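Local coordinates for protein taurocyamine kinase (Schistosoma mansoni, PDB 4WOD) that catalyses the reversible, magnesium-dependent transfer of phosphate between ATP and taurocyamine, and carries two phosphagen kinase units in one chain, at residues D109-T112 against Y113-V117; G341-A344 against L345-E349. The protein carries 4 engineered substitutions. All coordinates share one frame; numbering follows the deposited sequence.

Contact 1: D109-T112 against Y113-V117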
# COMPACT_ATOMS: atom_id res chain seq x y z
N ASP A 109 1.34 29.71 -5.46
CA ASP A 109 -0.03 29.28 -5.66
C ASP A 109 -0.00 27.85 -6.19
O ASP A 109 0.74 27.57 -7.14
CB ASP A 109 -0.77 30.19 -6.63
CG ASP A 109 -2.27 29.92 -6.63
OD1 ASP A 109 -2.67 28.85 -7.13
OD2 ASP A 109 -3.04 30.77 -6.10
N LEU A 110 -0.80 26.96 -5.62
CA LEU A 110 -0.68 25.54 -5.97
C LEU A 110 -1.20 25.23 -7.38
O LEU A 110 -0.89 24.17 -7.94
CB LEU A 110 -1.40 24.67 -4.93
CG LEU A 110 -0.52 24.49 -3.68
CD1 LEU A 110 -1.23 23.74 -2.53
CD2 LEU A 110 0.78 23.79 -4.07
N ASN A 111 -1.96 26.14 -7.97
CA ASN A 111 -2.42 25.91 -9.32
C ASN A 111 -1.33 26.20 -10.36
O ASN A 111 -1.51 25.93 -11.55
CB ASN A 111 -3.68 26.73 -9.60
CG ASN A 111 -4.91 25.89 -9.42
OD1 ASN A 111 -4.86 24.67 -9.61
ND2 ASN A 111 -6.01 26.50 -9.01
N THR A 112 -0.19 26.69 -9.90
CA THR A 112 0.99 26.80 -10.76
C THR A 112 1.35 25.43 -11.36
O THR A 112 1.86 25.35 -12.47
CB THR A 112 2.20 27.36 -9.97
OG1 THR A 112 1.85 28.61 -9.37
CG2 THR A 112 3.42 27.55 -10.89
N TYR A 113 1.05 24.36 -10.63
CA TYR A 113 1.46 23.01 -11.05
C TYR A 113 0.35 22.28 -11.78
O TYR A 113 -0.20 21.28 -11.30
CB TYR A 113 1.97 22.25 -9.80
CG TYR A 113 2.87 23.17 -9.03
CD1 TYR A 113 4.10 23.57 -9.55
CD2 TYR A 113 2.45 23.73 -7.84
CE1 TYR A 113 4.90 24.46 -8.87
CE2 TYR A 113 3.24 24.62 -7.15
CZ TYR A 113 4.46 24.99 -7.67
OH TYR A 113 5.23 25.88 -6.98
N GLY A 114 0.02 22.79 -12.97
CA GLY A 114 -0.92 22.13 -13.84
C GLY A 114 -2.36 22.59 -13.76
O GLY A 114 -3.21 22.06 -14.45
N ASN A 115 -2.63 23.59 -12.92
CA ASN A 115 -3.99 24.09 -12.69
C ASN A 115 -4.98 22.98 -12.35
O ASN A 115 -6.03 22.84 -12.99
CB ASN A 115 -4.48 24.87 -13.91
CG ASN A 115 -5.72 25.69 -13.60
OD1 ASN A 115 -5.89 26.17 -12.48
ND2 ASN A 115 -6.60 25.84 -14.58
N LEU A 116 -4.63 22.18 -11.35
CA LEU A 116 -5.39 20.99 -10.96
C LEU A 116 -6.19 21.19 -9.67
O LEU A 116 -6.98 20.33 -9.28
CB LEU A 116 -4.45 19.79 -10.77
CG LEU A 116 -3.43 19.45 -11.86
CD1 LEU A 116 -2.42 18.38 -11.38
CD2 LEU A 116 -4.13 19.00 -13.15
N VAL A 117 -5.97 22.31 -9.00
CA VAL A 117 -6.54 22.45 -7.67
C VAL A 117 -7.90 23.17 -7.69
O VAL A 117 -7.99 24.32 -8.07
CB VAL A 117 -5.58 23.20 -6.73
CG1 VAL A 117 -6.22 23.40 -5.37
CG2 VAL A 117 -4.29 22.44 -6.59
O HOH W 1 -2.40 22.50 -9.77

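Contact 2: G341-A344 against L345-E349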
# COMPACT_ATOMS: atom_id res chain seq x y z
N GLY A 341 4.94 18.81 -0.30
CA GLY A 341 4.47 17.51 -0.77
C GLY A 341 3.42 17.62 -1.87
O GLY A 341 3.52 16.92 -2.88
N VAL A 342 2.43 18.49 -1.67
CA VAL A 342 1.36 18.61 -2.65
C VAL A 342 1.95 19.12 -3.97
O VAL A 342 1.63 18.62 -5.06
CB VAL A 342 0.19 19.53 -2.17
CG1 VAL A 342 -0.67 19.95 -3.32
CG2 VAL A 342 -0.67 18.83 -1.11
N ARG A 343 2.85 20.11 -3.85
CA ARG A 343 3.50 20.64 -5.04
C ARG A 343 4.22 19.51 -5.82
O ARG A 343 4.02 19.38 -7.03
CB ARG A 343 4.49 21.75 -4.66
CG ARG A 343 5.42 22.08 -5.81
CD ARG A 343 6.41 23.19 -5.49
NE ARG A 343 7.12 23.58 -6.71
CZ ARG A 343 7.94 24.62 -6.80
NH1 ARG A 343 8.16 25.39 -5.74
NH2 ARG A 343 8.53 24.91 -7.96
N ALA A 344 5.01 18.69 -5.13
CA ALA A 344 5.67 17.55 -5.76
C ALA A 344 4.67 16.60 -6.44
O ALA A 344 4.92 16.09 -7.54
CB ALA A 344 6.53 16.76 -4.73
N LEU A 345 3.56 16.33 -5.77
CA LEU A 345 2.57 15.39 -6.31
C LEU A 345 1.87 15.94 -7.55
O LEU A 345 1.62 15.22 -8.52
CB LEU A 345 1.55 15.03 -5.25
CG LEU A 345 2.04 14.30 -4.00
CD1 LEU A 345 0.86 14.07 -3.05
CD2 LEU A 345 2.72 12.97 -4.38
N LEU A 346 1.54 17.23 -7.52
CA LEU A 346 0.88 17.84 -8.66
C LEU A 346 1.87 17.95 -9.83
O LEU A 346 1.49 17.75 -11.00
CB LEU A 346 0.30 19.22 -8.28
CG LEU A 346 -0.82 19.26 -7.24
CD1 LEU A 346 -1.12 20.68 -6.84
CD2 LEU A 346 -2.11 18.56 -7.70
N GLU A 347 3.14 18.24 -9.53
CA GLU A 347 4.17 18.25 -10.58
C GLU A 347 4.30 16.85 -11.20
O GLU A 347 4.48 16.70 -12.41
CB GLU A 347 5.52 18.71 -10.02
CG GLU A 347 5.62 20.21 -9.80
CD GLU A 347 6.91 20.63 -9.11
OE1 GLU A 347 7.55 19.80 -8.45
OE2 GLU A 347 7.28 21.82 -9.19
N LEU A 348 4.16 15.82 -10.36
CA LEU A 348 4.23 14.45 -10.86
C LEU A 348 3.00 14.10 -11.71
O LEU A 348 3.13 13.38 -12.71
CB LEU A 348 4.38 13.47 -9.69
CG LEU A 348 4.73 12.03 -10.06
CD1 LEU A 348 5.92 11.99 -10.99
CD2 LEU A 348 5.01 11.23 -8.79
N GLU A 349 1.82 14.60 -11.35
CA GLU A 349 0.64 14.36 -12.18
C GLU A 349 0.87 14.98 -13.57
O GLU A 349 0.56 14.37 -14.60
CB GLU A 349 -0.62 14.95 -11.55
CG GLU A 349 -1.82 14.94 -12.46
CD GLU A 349 -2.45 13.55 -12.64
OE1 GLU A 349 -2.10 12.63 -11.87
OE2 GLU A 349 -3.29 13.39 -13.55

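Contact 1: D109-T112 against Y113-V117
Asn-111 OD1 accepts from Val-117 N at 2.7 Å, in the carbonyl plane and on a lone pair. In return Asn-111 ND2 donates to Val-117 O at 3.1 Å, again in plane at the acceptor. Two bonds to one residue fix the rotation of the amide, and they bracket the turn that runs from Asn-111 to Val-117. The backbone of Asn-111 adds a third tie, since its O takes the N-H of Asn-115 at 2.9 Å in a distinctly bent bond (135°). A water bridges Leu-110 O and Leu-116 N, accepting from the latter.

Tyr-113 carries its CG beside its own backbone N (chi1 -45°), which lays one face of the ring against Thr-112. There Thr-112 CB sits 3.9 Å from the centroid of the Tyr-113 ring and almost on the normal, a CH-pi contact over the face. Leu-110 comes at the same ring with CD2, 4.0 Å from Tyr-113 CE2, while its CB meets Val-117 CG2. The phenol OH hydrogen-bonds to OG1 of Thr-108, the residue before Asp-109. Thr-112 itself is held by Asp-109: its OG1 donates to Asp-109 O at 2.7 Å, an oxygen that also receives Thr-112 N.

Asp-109 OD1 accepts from Asn-111 N through its anti lone pair, an Asx turn that starts the 3-10 segment; Tyr-113 then centres an inverse gamma turn, closed by a weak bond from Gly-114 N to Thr-112 O. Together these turns lead the chain into strand 117-126, a central strand of the antiparallel sheet in the phosphagen kinase catalytic domain.

Contact 2: G341-A344 against L345-E349
Helix 331-355 of the first phosphagen kinase unit contributes two successive turns here, joined by regular i to i+4 bonding. Leu-345, Leu-346, Glu-347 and Leu-348 each donate their backbone N to the oxygen four residues back, the Leu-346 N to Val-342 O bond being 2.8 Å long.

On one flank Arg-343 and Glu-347 form a salt bridge. Arg-343 NE, rather than a terminal nitrogen, gives its hydrogen to Glu-347 OE2 at 3.0 Å and 162°. The guanidinium meets OE2 edge-on, with the oxygen little displaced from its plane, yet NE reaches OE2 from well above the carboxylate plane; the two flat groups are turned 71° apart. Arg-343 stays extended from CG to NE, and Glu-347 leans back along the helix with CG beside its own N (chi1 -76°), bringing OE2 to the arginine.

Elsewhere on the helix, the side chains of Val-342 and Leu-346 run alongside each other in the same direction, with Val-342 CG1 3.6 Å from Leu-346 CD1. Both also touch strand 277-283, Val-342 on Val-280 and Leu-346 on Ala-282. This apolar pair thus faces the sheet, while Arg-343 and Glu-347 lie on another flank, where their opposite charges probably offset each other.

In the fold
Contact 1 precedes strand 117-126 and contact 2 lies on helix 331-355, far along the chain, yet their centres are about 9 Å apart and they touch. Val-117 CG2 packs 3.6 Å from Leu-346 CD1, and Leu-346 CD1 also approaches Leu-110 O, at 3.7 Å. On the polar side, Tyr-113 CE1 lies 3.6 Å from Glu-347 OE2, setting the ring against the salt bridge. Both contacts meet Val-280, a predicted ATP-binding residue: the side chains of Leu-110 and Val-342 each come within about 4 Å of its side chain. On strand 117-126 itself, the side chains of Val-117 and Thr-120 are about 4 Å apart. Both contacts thus adjoin strands carrying predicted ATP-binding residues.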